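Local coordinates for spindle assembly abnormal protein 6 homolog (Drosophila melanogaster, PDB 5AL7) that forms the central scaffold of centrioles, its homodimers joining into a cartwheel that ensures ninefold symmetry, at residues V34-D39 / L118-R123; L138-I143 / L152-R157; R46-Y51 / L65-D70; R72-T77 / R157-N162. The protein carries 1 engineered substitution. All coordinates share one frame; numbering follows the deposited sequence.

Interaction 1. Residues V34-D39 / L118-R123; sequences VNFNGD and LHLTTR. Unlike the reference sequence in segment 34-39: Asp-39 (reference Glu).
The parallel strand pair that joins strands 23-36 and 117-122 in the beta sheet of the SAS-6 head domain, which belongs to the same superfamily as the XRCC4 head, brings Asn-35 and Phe-36 against His-119 and Leu-120. Asn-35 N donates to Leu-118 O, and Asn-35 O takes Leu-120 N at 2.8 Å; Asn-37 N then bonds to Leu-120 O. On one face of the sheet lie the apolar residues. Val-34 and Leu-118 run side by side, CG2 meeting CD2 at 3.7 Å, while CD2 of Leu-120 approaches CE2 of the Phe-36 ring obliquely, also at 3.7 Å. Branched and aromatic groups suit this buried side, where Leu-65 packs on Val-34 and Leu-118. On the other face, Asn-35 and His-119 both hold CG anti to the carbonyl carbon (chi1 -78° and -73°), which starts the two side chains off alongside each other. CB of Asn-35 sits over the His-119 ring, 3.7 Å from its centroid in a CH-pi contact, and the Asn-35 amide stacks on the ring. Just past the strand end stands Asn-37, whose positive phi (76°) asparagine tolerates better than most residues. An alanine here would probably leave Thr-122 N without this acceptor and Thr-122 OG1 without this donor. Asn-37 OD1 receives Thr-122 N at 2.9 Å from above the amide plane, whereas Asn-37 ND2 reaches Thr-122 OG1 at 2.7 Å within that plane.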
loop_
_atom_site.group_PDB
_atom_site.type_symbol
_atom_site.label_atom_id
_atom_site.label_comp_id
_atom_site.label_asym_id
_atom_site.label_seq_id
_atom_site.Cartn_x
_atom_site.Cartn_y
_atom_site.Cartn_z
ATOM N N VAL A 34 -12.056 8.707 -17.863
ATOM C CA VAL A 34 -11.139 9.379 -18.774
ATOM C C VAL A 34 -11.161 8.723 -20.151
ATOM O O VAL A 34 -11.272 7.499 -20.277
ATOM C CB VAL A 34 -9.699 9.376 -18.201
ATOM C CG1 VAL A 34 -8.692 9.961 -19.175
ATOM C CG2 VAL A 34 -9.666 10.117 -16.880
ATOM N N ASN A 35 -11.086 9.551 -21.182
ATOM C CA ASN A 35 -11.009 9.060 -22.543
ATOM C C ASN A 35 -9.585 8.788 -22.985
ATOM O O ASN A 35 -8.745 9.659 -22.918
ATOM C CB ASN A 35 -11.656 10.075 -23.495
ATOM C CG ASN A 35 -13.153 9.994 -23.475
ATOM O OD1 ASN A 35 -13.747 9.185 -24.183
ATOM N ND2 ASN A 35 -13.780 10.804 -22.626
ATOM N N PHE A 36 -9.350 7.608 -23.539
ATOM C CA PHE A 36 -8.037 7.217 -24.033
ATOM C C PHE A 36 -8.016 7.241 -25.560
ATOM O O PHE A 36 -8.616 6.395 -26.226
ATOM C CB PHE A 36 -7.659 5.843 -23.483
ATOM C CG PHE A 36 -7.089 5.884 -22.081
ATOM C CD1 PHE A 36 -7.872 6.263 -21.002
ATOM C CD2 PHE A 36 -5.768 5.553 -21.847
ATOM C CE1 PHE A 36 -7.347 6.315 -19.716
ATOM C CE2 PHE A 36 -5.242 5.596 -20.561
ATOM C CZ PHE A 36 -6.030 5.982 -19.495
ATOM N N ASN A 37 -7.388 8.307 -26.055
ATOM C CA ASN A 37 -7.046 8.609 -27.455
ATOM C C ASN A 37 -8.134 9.081 -28.433
ATOM O O ASN A 37 -9.329 8.995 -28.161
ATOM C CB ASN A 37 -6.316 7.439 -28.063
ATOM C CG ASN A 37 -4.842 7.695 -28.117
ATOM O OD1 ASN A 37 -4.362 8.401 -29.004
ATOM N ND2 ASN A 37 -4.109 7.146 -27.159
ATOM N N GLY A 38 -7.672 9.594 -29.576
ATOM C CA GLY A 38 -8.475 10.396 -30.495
ATOM C C GLY A 38 -9.648 9.779 -31.232
ATOM O O GLY A 38 -10.801 10.095 -30.929
ATOM N N ASP A 39 -9.348 8.965 -32.239
ATOM C CA ASP A 39 -10.351 8.276 -33.058
ATOM C C ASP A 39 -11.273 7.394 -32.198
ATOM O O ASP A 39 -10.817 6.405 -31.628
ATOM C CB ASP A 39 -9.637 7.440 -34.125
ATOM C CG ASP A 39 -10.569 6.911 -35.200
ATOM O OD1 ASP A 39 -11.800 7.095 -35.096
ATOM O OD2 ASP A 39 -10.052 6.314 -36.170
ATOM N N LEU A 118 -12.305 14.692 -19.803
ATOM C CA LEU A 118 -10.854 14.610 -19.743
ATOM C C LEU A 118 -10.353 13.565 -20.735
ATOM O O LEU A 118 -10.745 12.395 -20.672
ATOM C CB LEU A 118 -10.398 14.264 -18.334
ATOM C CG LEU A 118 -8.926 14.472 -18.026
ATOM C CD1 LEU A 118 -8.629 15.942 -17.820
ATOM C CD2 LEU A 118 -8.567 13.672 -16.796
ATOM N N HIS A 119 -9.530 14.006 -21.679
ATOM C CA HIS A 119 -8.953 13.131 -22.692
ATOM C C HIS A 119 -7.456 12.936 -22.471
ATOM O O HIS A 119 -6.758 13.812 -21.980
ATOM C CB HIS A 119 -9.173 13.691 -24.096
ATOM C CG HIS A 119 -10.579 13.575 -24.589
ATOM N ND1 HIS A 119 -10.929 12.770 -25.651
ATOM C CD2 HIS A 119 -11.721 14.186 -24.187
ATOM C CE1 HIS A 119 -12.228 12.879 -25.874
ATOM N NE2 HIS A 119 -12.731 13.737 -25.006
ATOM N N LEU A 120 -6.978 11.772 -22.870
ATOM C CA LEU A 120 -5.580 11.424 -22.870
ATOM C C LEU A 120 -5.204 10.983 -24.278
ATOM O O LEU A 120 -5.433 9.844 -24.663
ATOM C CB LEU A 120 -5.305 10.337 -21.843
ATOM C CG LEU A 120 -3.824 10.166 -21.524
ATOM C CD1 LEU A 120 -3.307 11.365 -20.814
ATOM C CD2 LEU A 120 -3.622 8.922 -20.676
ATOM N N THR A 121 -4.717 11.929 -25.069
ATOM C CA THR A 121 -4.441 11.685 -26.479
ATOM C C THR A 121 -2.984 11.345 -26.773
ATOM O O THR A 121 -2.080 12.002 -26.296
ATOM C CB THR A 121 -4.835 12.908 -27.326
ATOM O OG1 THR A 121 -6.093 13.404 -26.865
ATOM C CG2 THR A 121 -4.962 12.534 -28.792
ATOM N N THR A 122 -2.760 10.346 -27.610
ATOM C CA THR A 122 -1.409 10.064 -28.028
ATOM C C THR A 122 -0.977 11.156 -28.976
ATOM O O THR A 122 -1.715 11.536 -29.884
ATOM C CB THR A 122 -1.277 8.698 -28.714
ATOM O OG1 THR A 122 -1.511 7.661 -27.753
ATOM C CG2 THR A 122 0.114 8.531 -29.286
ATOM N N ARG A 123 0.207 11.693 -28.723
ATOM C CA ARG A 123 0.807 12.678 -29.595
ATOM C C ARG A 123 1.192 12.019 -30.921
ATOM O O ARG A 123 1.790 10.943 -30.937
ATOM C CB ARG A 123 2.026 13.309 -28.915
ATOM C CG ARG A 123 2.426 14.647 -29.500
ATOM C CD ARG A 123 3.479 15.361 -28.672
ATOM N NE ARG A 123 3.039 15.639 -27.306
ATOM C CZ ARG A 123 3.790 16.236 -26.379
ATOM N NH1 ARG A 123 5.031 16.615 -26.658
ATOM N NH2 ARG A 123 3.301 16.451 -25.164
#

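Interaction 2. Residues L138-I143 / L152-R157; sequences LQFVEI and LSLPCR
Phe-140 and Leu-152 lie side by side and point the same way from neighbouring strands of an antiparallel beta hairpin. The phenyl ring turns its edge to the partner strand: Phe-140 CD1 is 4.0 Å from Leu-152 CB, and Leu-152 O lies in the ring plane. Farther along the same edge, Phe-140 CE1 comes 4.3 Å from Leu-154 CD1. Leu-154 pairs with Leu-138 in a hydrogen-bonded pair, in which Leu-138 N gives to Leu-154 O at 2.8 Å and Leu-154 N returns to Leu-138 O with an almost straight bond (177°). Cys-156, small enough to fit beside the leucine, sets its CB 4.3 Å from Leu-138 CB. On the other face Gln-139 and Ser-153 meet. There Gln-139 extends beyond CG, with CD anti to CA (chi2 177°), and its amide passes Ser-153; Gln-139 NE2 donates weakly to Ser-153 OG at 3.4 Å, while OE1 bonds to Thr-121 OG1 on the next strand. An alanine in place of Gln-139 would probably leave Thr-121 OG1 without its amide partner and Ser-153 OG without its weak donor. On the apolar side, Met-107 and Leu-108 of helix 97-113 cover Phe-140, Phe-100 and Met-107 cover Leu-152, and strands 117-122 and 70-80 flank the hairpin.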
loop_
_atom_site.group_PDB
_atom_site.type_symbol
_atom_site.label_atom_id
_atom_site.label_comp_id
_atom_site.label_asym_id
_atom_site.label_seq_id
_atom_site.Cartn_x
_atom_site.Cartn_y
_atom_site.Cartn_z
ATOM N N LEU A 138 -2.801 15.716 -22.141
ATOM C CA LEU A 138 -3.943 15.695 -21.246
ATOM C C LEU A 138 -4.838 16.864 -21.603
ATOM O O LEU A 138 -4.473 18.013 -21.379
ATOM C CB LEU A 138 -3.506 15.764 -19.791
ATOM C CG LEU A 138 -4.637 15.589 -18.785
ATOM C CD1 LEU A 138 -5.241 14.189 -18.833
ATOM C CD2 LEU A 138 -4.151 15.934 -17.399
ATOM N N GLN A 139 -5.992 16.569 -22.194
ATOM C CA GLN A 139 -6.848 17.597 -22.760
ATOM C C GLN A 139 -8.186 17.743 -22.057
ATOM O O GLN A 139 -8.815 16.769 -21.676
ATOM C CB GLN A 139 -7.076 17.300 -24.231
ATOM C CG GLN A 139 -5.799 17.330 -25.010
ATOM C CD GLN A 139 -5.991 16.965 -26.447
ATOM O OE1 GLN A 139 -6.549 15.922 -26.761
ATOM N NE2 GLN A 139 -5.532 17.826 -27.337
ATOM N N PHE A 140 -8.620 18.987 -21.916
ATOM C CA PHE A 140 -9.909 19.308 -21.337
ATOM C C PHE A 140 -10.837 19.687 -22.485
ATOM O O PHE A 140 -10.710 20.781 -23.047
ATOM C CB PHE A 140 -9.773 20.446 -20.336
ATOM C CG PHE A 140 -8.927 20.108 -19.150
ATOM C CD1 PHE A 140 -7.543 20.037 -19.265
ATOM C CD2 PHE A 140 -9.510 19.884 -17.909
ATOM C CE1 PHE A 140 -6.755 19.718 -18.170
ATOM C CE2 PHE A 140 -8.735 19.569 -16.808
ATOM C CZ PHE A 140 -7.353 19.485 -16.937
ATOM N N VAL A 141 -11.733 18.768 -22.853
ATOM C CA VAL A 141 -12.582 18.922 -24.032
ATOM C C VAL A 141 -14.046 19.190 -23.684
ATOM O O VAL A 141 -14.621 18.500 -22.850
ATOM C CB VAL A 141 -12.500 17.681 -24.931
ATOM C CG1 VAL A 141 -13.321 17.882 -26.163
ATOM C CG2 VAL A 141 -11.055 17.403 -25.323
ATOM N N GLU A 142 -14.620 20.220 -24.309
ATOM C CA GLU A 142 -16.044 20.568 -24.223
ATOM C C GLU A 142 -16.798 19.999 -25.419
ATOM O O GLU A 142 -16.531 20.374 -26.563
ATOM C CB GLU A 142 -16.233 22.085 -24.183
ATOM C CG GLU A 142 -17.661 22.551 -23.889
ATOM C CD GLU A 142 -17.904 24.019 -24.267
ATOM O OE1 GLU A 142 -16.947 24.819 -24.238
ATOM O OE2 GLU A 142 -19.061 24.379 -24.575
ATOM N N ILE A 143 -17.727 19.087 -25.157
ATOM C CA ILE A 143 -18.517 18.500 -26.233
ATOM C C ILE A 143 -19.568 19.494 -26.668
ATOM O O ILE A 143 -20.320 19.997 -25.833
ATOM C CB ILE A 143 -19.199 17.175 -25.822
ATOM C CG1 ILE A 143 -18.173 16.207 -25.211
ATOM C CG2 ILE A 143 -19.982 16.569 -27.004
ATOM C CD1 ILE A 143 -16.973 15.905 -26.107
ATOM N N LEU A 152 -7.904 23.315 -22.836
ATOM C CA LEU A 152 -6.514 23.250 -22.414
ATOM C C LEU A 152 -5.875 21.930 -22.816
ATOM O O LEU A 152 -6.472 20.873 -22.658
ATOM C CB LEU A 152 -6.418 23.466 -20.905
ATOM C CG LEU A 152 -5.022 23.520 -20.290
ATOM C CD1 LEU A 152 -4.288 24.771 -20.749
ATOM C CD2 LEU A 152 -5.146 23.476 -18.770
ATOM N N SER A 153 -4.664 22.002 -23.354
ATOM C CA SER A 153 -3.920 20.818 -23.762
ATOM C C SER A 153 -2.514 20.770 -23.086
ATOM O O SER A 153 -1.603 21.510 -23.470
ATOM C CB SER A 153 -3.822 20.803 -25.287
ATOM O OG SER A 153 -3.184 19.638 -25.756
ATOM N N LEU A 154 -2.338 19.896 -22.089
ATOM C CA LEU A 154 -1.075 19.812 -21.333
ATOM C C LEU A 154 -0.192 18.633 -21.764
ATOM O O LEU A 154 -0.675 17.512 -21.895
ATOM C CB LEU A 154 -1.358 19.679 -19.832
ATOM C CG LEU A 154 -2.049 20.823 -19.098
ATOM C CD1 LEU A 154 -2.476 20.362 -17.730
ATOM C CD2 LEU A 154 -1.153 22.022 -19.021
ATOM N N PRO A 155 1.123 18.866 -21.904
ATOM C CA PRO A 155 2.060 17.800 -22.281
ATOM C C PRO A 155 2.165 16.750 -21.183
ATOM O O PRO A 155 2.618 17.044 -20.076
ATOM C CB PRO A 155 3.391 18.538 -22.472
ATOM C CG PRO A 155 3.053 19.973 -22.508
ATOM C CD PRO A 155 1.813 20.144 -21.695
ATOM N N CYS A 156 1.672 15.555 -21.483
ATOM C CA CYS A 156 1.627 14.444 -20.534
ATOM C C CYS A 156 2.640 13.349 -20.849
ATOM O O CYS A 156 2.972 13.105 -21.999
ATOM C CB CYS A 156 0.229 13.848 -20.502
ATOM S SG CYS A 156 -0.124 13.057 -18.971
ATOM N N ARG A 157 3.094 12.671 -19.808
ATOM C CA ARG A 157 4.182 11.718 -19.918
ATOM C C ARG A 157 3.799 10.375 -19.325
ATOM O O ARG A 157 2.983 10.294 -18.401
ATOM C CB ARG A 157 5.411 12.293 -19.211
ATOM C CG ARG A 157 6.700 11.547 -19.411
ATOM C CD ARG A 157 7.528 11.591 -18.131
ATOM N NE ARG A 157 8.963 11.421 -18.366
ATOM C CZ ARG A 157 9.552 10.242 -18.543
ATOM N NH1 ARG A 157 8.830 9.129 -18.533
ATOM N NH2 ARG A 157 10.862 10.177 -18.743
#

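Interaction 3. Residues R46-Y51 / L65-D70; sequences RSCLLY and LTEKSD
Thr-66 places OG1 between its backbone N and carbonyl carbon (chi1 64°), beside CB of Leu-49, in the antiparallel hairpin of strands 44-55 and 60-67. CG2 and OG1 there meet CE1 of Tyr-51, whose side chain crosses at about a right angle; OG1 itself bonds to Gln-71, as does the Tyr-51 hydroxyl. Leu-49 N and O pair with Thr-66 O and N, the first bond 2.8 Å long. On the other face Leu-65 CD1 touches Leu-50 CD1 at 3.8 Å, leucines suiting this buried layer. Arg-46 is extended from CG to NE, and NH1 beyond it meets Glu-67 OE2 in a salt bridge (3.0 Å) whose hydrogen bond is weak, the guanidinium and carboxylate planes 59° apart; Phe-36 adds a cation-pi partner. The chain leaves in a type I turn from Glu-67 to Asp-70, where Lys-68 N donates to Ser-47 O. A water 2.9 Å from Ser-69 OG also gives a weak bond to that carbonyl oxygen.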
loop_
_atom_site.group_PDB
_atom_site.type_symbol
_atom_site.label_atom_id
_atom_site.label_comp_id
_atom_site.label_asym_id
_atom_site.label_seq_id
_atom_site.Cartn_x
_atom_site.Cartn_y
_atom_site.Cartn_z
ATOM N N ARG A 46 -11.894 4.694 -19.681
ATOM C CA ARG A 46 -11.462 3.932 -18.502
ATOM C C ARG A 46 -11.649 4.701 -17.205
ATOM O O ARG A 46 -11.572 5.926 -17.199
ATOM C CB ARG A 46 -9.989 3.534 -18.637
ATOM C CG ARG A 46 -9.652 2.856 -19.944
ATOM C CD ARG A 46 -8.199 2.473 -20.017
ATOM N NE ARG A 46 -7.911 1.800 -21.275
ATOM C CZ ARG A 46 -6.722 1.312 -21.603
ATOM N NH1 ARG A 46 -5.705 1.440 -20.766
ATOM N NH2 ARG A 46 -6.548 0.714 -22.773
ATOM N N SER A 47 -11.879 3.984 -16.108
ATOM C CA SER A 47 -11.934 4.620 -14.785
ATOM C C SER A 47 -10.542 4.881 -14.236
ATOM O O SER A 47 -9.775 3.939 -14.001
ATOM C CB SER A 47 -12.698 3.769 -13.766
ATOM O OG SER A 47 -14.091 3.954 -13.875
ATOM N N CYS A 48 -10.238 6.159 -14.014
ATOM C CA CYS A 48 -8.948 6.572 -13.481
ATOM C C CYS A 48 -9.095 7.262 -12.133
ATOM O O CYS A 48 -10.196 7.569 -11.690
ATOM C CB CYS A 48 -8.239 7.507 -14.458
ATOM S SG CYS A 48 -7.824 6.766 -16.059
ATOM N N LEU A 49 -7.955 7.518 -11.505
ATOM C CA LEU A 49 -7.854 8.257 -10.257
ATOM C C LEU A 49 -6.969 9.449 -10.500
ATOM O O LEU A 49 -5.816 9.293 -10.937
ATOM C CB LEU A 49 -7.249 7.396 -9.147
ATOM C CG LEU A 49 -8.077 6.244 -8.595
ATOM C CD1 LEU A 49 -7.150 5.305 -7.876
ATOM C CD2 LEU A 49 -9.152 6.774 -7.655
ATOM N N LEU A 50 -7.503 10.639 -10.239
ATOM C CA LEU A 50 -6.733 11.851 -10.438
ATOM C C LEU A 50 -6.259 12.461 -9.129
ATOM O O LEU A 50 -7.019 12.583 -8.152
ATOM C CB LEU A 50 -7.534 12.870 -11.233
ATOM C CG LEU A 50 -6.625 13.990 -11.738
ATOM C CD1 LEU A 50 -6.981 14.285 -13.174
ATOM C CD2 LEU A 50 -6.757 15.247 -10.896
ATOM N N TYR A 51 -4.978 12.818 -9.154
ATOM C CA TYR A 51 -4.248 13.453 -8.067
ATOM C C TYR A 51 -3.715 14.799 -8.528
ATOM O O TYR A 51 -2.855 14.850 -9.404
ATOM C CB TYR A 51 -3.055 12.601 -7.629
ATOM C CG TYR A 51 -3.377 11.195 -7.223
ATOM C CD1 TYR A 51 -3.404 10.164 -8.158
ATOM C CD2 TYR A 51 -3.637 10.886 -5.899
ATOM C CE1 TYR A 51 -3.690 8.860 -7.773
ATOM C CE2 TYR A 51 -3.921 9.591 -5.507
ATOM C CZ TYR A 51 -3.945 8.586 -6.443
ATOM O OH TYR A 51 -4.233 7.305 -6.040
ATOM N N LEU A 65 -2.357 10.818 -13.109
ATOM C CA LEU A 65 -3.508 10.037 -13.530
ATOM C C LEU A 65 -3.184 8.549 -13.454
ATOM O O LEU A 65 -2.224 8.089 -14.078
ATOM C CB LEU A 65 -3.904 10.440 -14.944
ATOM C CG LEU A 65 -5.270 10.064 -15.488
ATOM C CD1 LEU A 65 -6.358 10.908 -14.831
ATOM C CD2 LEU A 65 -5.227 10.275 -16.980
ATOM N N THR A 66 -3.949 7.799 -12.670
ATOM C CA THR A 66 -3.685 6.362 -12.538
ATOM C C THR A 66 -4.888 5.535 -12.994
ATOM O O THR A 66 -6.024 5.939 -12.789
ATOM C CB THR A 66 -3.347 5.965 -11.083
ATOM O OG1 THR A 66 -4.477 6.216 -10.237
ATOM C CG2 THR A 66 -2.153 6.737 -10.572
ATOM N N GLU A 67 -4.662 4.403 -13.652
ATOM C CA GLU A 67 -5.791 3.538 -13.972
ATOM C C GLU A 67 -6.230 2.813 -12.709
ATOM O O GLU A 67 -5.434 2.119 -12.090
ATOM C CB GLU A 67 -5.431 2.555 -15.064
ATOM C CG GLU A 67 -5.284 3.192 -16.412
ATOM C CD GLU A 67 -5.139 2.175 -17.512
ATOM O OE1 GLU A 67 -5.916 1.181 -17.518
ATOM O OE2 GLU A 67 -4.256 2.384 -18.375
ATOM N N LYS A 68 -7.500 2.947 -12.349
ATOM C CA LYS A 68 -8.005 2.407 -11.089
ATOM C C LYS A 68 -7.667 0.940 -10.899
ATOM O O LYS A 68 -7.240 0.534 -9.827
ATOM C CB LYS A 68 -9.517 2.587 -11.012
ATOM C CG LYS A 68 -10.106 2.440 -9.622
ATOM C CD LYS A 68 -11.619 2.452 -9.686
ATOM C CE LYS A 68 -12.274 2.172 -8.349
ATOM N NZ LYS A 68 -13.766 2.101 -8.511
ATOM N N SER A 69 -7.849 0.162 -11.961
ATOM C CA SER A 69 -7.630 -1.283 -11.961
ATOM C C SER A 69 -6.162 -1.665 -11.716
ATOM O O SER A 69 -5.863 -2.690 -11.095
ATOM C CB SER A 69 -8.115 -1.872 -13.282
ATOM O OG SER A 69 -7.327 -1.396 -14.352
ATOM N N ASP A 70 -5.248 -0.851 -12.226
ATOM C CA ASP A 70 -3.819 -1.058 -11.999
ATOM C C ASP A 70 -3.131 0.289 -11.876
ATOM O O ASP A 70 -2.793 0.913 -12.888
ATOM C CB ASP A 70 -3.178 -1.874 -13.126
ATOM C CG ASP A 70 -1.802 -2.417 -12.748
ATOM O OD1 ASP A 70 -1.176 -1.868 -11.822
ATOM O OD2 ASP A 70 -1.330 -3.381 -13.382
HETATM O O HOH W 1 -8.795 0.992 -15.205
#

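Interaction 4. Residues R72-T77 / R157-N162; sequences RRMYIT and RSAPLN
Ile-76 and Arg-157 form the hydrogen-bonded pair of a short antiparallel strand contact, where the last strand of the head domain gives way to the long helix. Its backbone bonds run both ways: Ile-76 N to Arg-157 O at 2.8 Å, and Arg-157 N to Ile-76 O at 2.9 Å. Two residues on, Ala-159 N donates to Met-74 O at 3.0 Å, so the pairing reaches past the end of the strand. The apolar contacts gather on a single methyl group. Ala-159 CB lies 3.6 Å from CD1 of Ile-76, which stands at the far end of an extended branch (chi2 -177°), and 3.9 Å from CB of Met-74; alanine, short and apolar, fits between the two. Among polar groups, Arg-157 folds back on its own segment, and NH1 donates to Ser-158 O in the guanidinium plane, while NH2 bonds to Ser-12. Pro-160 occupies the N-cap position, right before helix 161-187. That helix covers the contact, with Tyr-167 on Met-74, Thr-163 on Ile-76 and Val-164 on Ala-159; Leu-161 at its first turn packs on Leu-161 of the second subunit, and strand 60-67 flanks Met-74 and Ile-76.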
loop_
_atom_site.group_PDB
_atom_site.type_symbol
_atom_site.label_atom_id
_atom_site.label_comp_id
_atom_site.label_asym_id
_atom_site.label_seq_id
_atom_site.Cartn_x
_atom_site.Cartn_y
_atom_site.Cartn_z
ATOM N N ARG A 72 -0.303 1.042 -11.268
ATOM C CA ARG A 72 1.033 1.038 -11.857
ATOM C C ARG A 72 1.019 1.720 -13.219
ATOM O O ARG A 72 2.062 2.124 -13.736
ATOM C CB ARG A 72 1.548 -0.388 -12.005
ATOM C CG ARG A 72 1.803 -1.087 -10.688
ATOM C CD ARG A 72 2.348 -2.458 -10.937
ATOM N NE ARG A 72 1.357 -3.346 -11.529
ATOM C CZ ARG A 72 1.647 -4.554 -11.988
ATOM N NH1 ARG A 72 2.900 -4.987 -11.922
ATOM N NH2 ARG A 72 0.698 -5.324 -12.512
ATOM N N ARG A 73 -0.163 1.764 -13.834
ATOM C CA ARG A 73 -0.364 2.462 -15.104
ATOM C C ARG A 73 -0.538 3.963 -14.842
ATOM O O ARG A 73 -1.661 4.449 -14.680
ATOM C CB ARG A 73 -1.569 1.891 -15.863
ATOM C CG ARG A 73 -1.582 0.365 -15.995
ATOM C CD ARG A 73 -2.212 -0.061 -17.324
ATOM N NE ARG A 73 -1.208 -0.416 -18.330
ATOM C CZ ARG A 73 -1.386 -0.323 -19.649
ATOM N NH1 ARG A 73 -2.527 0.142 -20.150
ATOM N NH2 ARG A 73 -0.405 -0.677 -20.476
ATOM N N MET A 74 0.587 4.670 -14.761
ATOM C CA MET A 74 0.609 6.069 -14.353
ATOM C C MET A 74 1.052 7.036 -15.439
ATOM O O MET A 74 2.042 6.807 -16.136
ATOM C CB MET A 74 1.512 6.224 -13.130
ATOM C CG MET A 74 1.286 7.485 -12.327
ATOM S SD MET A 74 2.290 7.438 -10.845
ATOM C CE MET A 74 1.379 6.242 -9.875
ATOM N N TYR A 75 0.327 8.145 -15.536
ATOM C CA TYR A 75 0.591 9.197 -16.520
ATOM C C TYR A 75 0.717 10.503 -15.777
ATOM O O TYR A 75 -0.140 10.837 -14.953
ATOM C CB TYR A 75 -0.523 9.267 -17.570
ATOM C CG TYR A 75 -0.818 7.918 -18.163
ATOM C CD1 TYR A 75 -0.075 7.427 -19.228
ATOM C CD2 TYR A 75 -1.808 7.116 -17.627
ATOM C CE1 TYR A 75 -0.345 6.167 -19.773
ATOM C CE2 TYR A 75 -2.080 5.862 -18.161
ATOM C CZ TYR A 75 -1.349 5.394 -19.231
ATOM O OH TYR A 75 -1.617 4.146 -19.739
ATOM N N ILE A 76 1.829 11.192 -15.992
ATOM C CA ILE A 76 2.139 12.368 -15.195
ATOM C C ILE A 76 2.309 13.600 -16.056
ATOM O O ILE A 76 2.995 13.551 -17.077
ATOM C CB ILE A 76 3.420 12.157 -14.366
ATOM C CG1 ILE A 76 3.239 10.982 -13.409
ATOM C CG2 ILE A 76 3.783 13.423 -13.613
ATOM C CD1 ILE A 76 4.419 10.740 -12.511
ATOM N N THR A 77 1.682 14.696 -15.631
ATOM C CA THR A 77 1.892 16.011 -16.234
ATOM C C THR A 77 2.513 16.980 -15.238
ATOM O O THR A 77 1.930 17.278 -14.188
ATOM C CB THR A 77 0.576 16.609 -16.755
ATOM O OG1 THR A 77 0.167 15.896 -17.927
ATOM C CG2 THR A 77 0.775 18.044 -17.133
ATOM N N ARG A 157 3.094 12.671 -19.808
ATOM C CA ARG A 157 4.182 11.718 -19.918
ATOM C C ARG A 157 3.799 10.375 -19.325
ATOM O O ARG A 157 2.983 10.294 -18.401
ATOM C CB ARG A 157 5.411 12.293 -19.211
ATOM C CG ARG A 157 6.700 11.547 -19.411
ATOM C CD ARG A 157 7.528 11.591 -18.131
ATOM N NE ARG A 157 8.963 11.421 -18.366
ATOM C CZ ARG A 157 9.552 10.242 -18.543
ATOM N NH1 ARG A 157 8.830 9.129 -18.533
ATOM N NH2 ARG A 157 10.862 10.177 -18.743
ATOM N N SER A 158 4.363 9.309 -19.869
ATOM C CA SER A 158 4.182 7.997 -19.260
ATOM C C SER A 158 5.222 7.810 -18.158
ATOM O O SER A 158 6.422 7.762 -18.437
ATOM C CB SER A 158 4.289 6.898 -20.291
ATOM O OG SER A 158 3.764 5.716 -19.736
ATOM N N ALA A 159 4.767 7.765 -16.909
ATOM C CA ALA A 159 5.673 7.750 -15.761
ATOM C C ALA A 159 6.656 6.576 -15.774
ATOM O O ALA A 159 6.265 5.412 -15.950
ATOM C CB ALA A 159 4.874 7.743 -14.477
ATOM N N PRO A 160 7.946 6.881 -15.595
ATOM C CA PRO A 160 8.999 5.864 -15.512
ATOM C C PRO A 160 8.954 5.099 -14.188
ATOM O O PRO A 160 8.453 5.613 -13.178
ATOM C CB PRO A 160 10.278 6.683 -15.634
ATOM C CG PRO A 160 9.917 8.016 -15.111
ATOM C CD PRO A 160 8.481 8.245 -15.469
ATOM N N LEU A 161 9.485 3.880 -14.203
ATOM C CA LEU A 161 9.360 2.957 -13.072
ATOM C C LEU A 161 9.769 3.532 -11.735
ATOM O O LEU A 161 9.070 3.341 -10.744
ATOM C CB LEU A 161 10.169 1.690 -13.335
ATOM C CG LEU A 161 9.278 0.550 -13.801
ATOM C CD1 LEU A 161 8.655 0.891 -15.165
ATOM C CD2 LEU A 161 10.077 -0.740 -13.856
ATOM N N ASN A 162 10.869 4.268 -11.703
ATOM C CA ASN A 162 11.320 4.798 -10.430
ATOM C C ASN A 162 10.256 5.671 -9.777
ATOM O O ASN A 162 9.915 5.482 -8.600
ATOM C CB ASN A 162 12.607 5.590 -10.593
ATOM C CG ASN A 162 13.325 5.777 -9.273
ATOM O OD1 ASN A 162 13.437 6.895 -8.759
ATOM N ND2 ASN A 162 13.783 4.666 -8.692
#

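How the interactions relate
From the N terminus, strand 23-36 supplies the first half of interaction 1, whose loop closes only at 118-123, where strands 23-36 and 117-122, first and last in sheet order, pair. Nested inside that loop, interaction 3 closes the local hairpin of strands 44-55 and 60-67. Interaction 4 then opens at 72-77, before interaction 1 has closed, so the two cross. Interaction 2, a second hairpin, is nested within the loop of interaction 4 and shares Arg-157 with it, since both use strand 149-158, which pairs with 136-142 and with 70-80. Interactions 3 and 2 are in series. Interaction 4 also ties the sheet to the start of the dimerising helix.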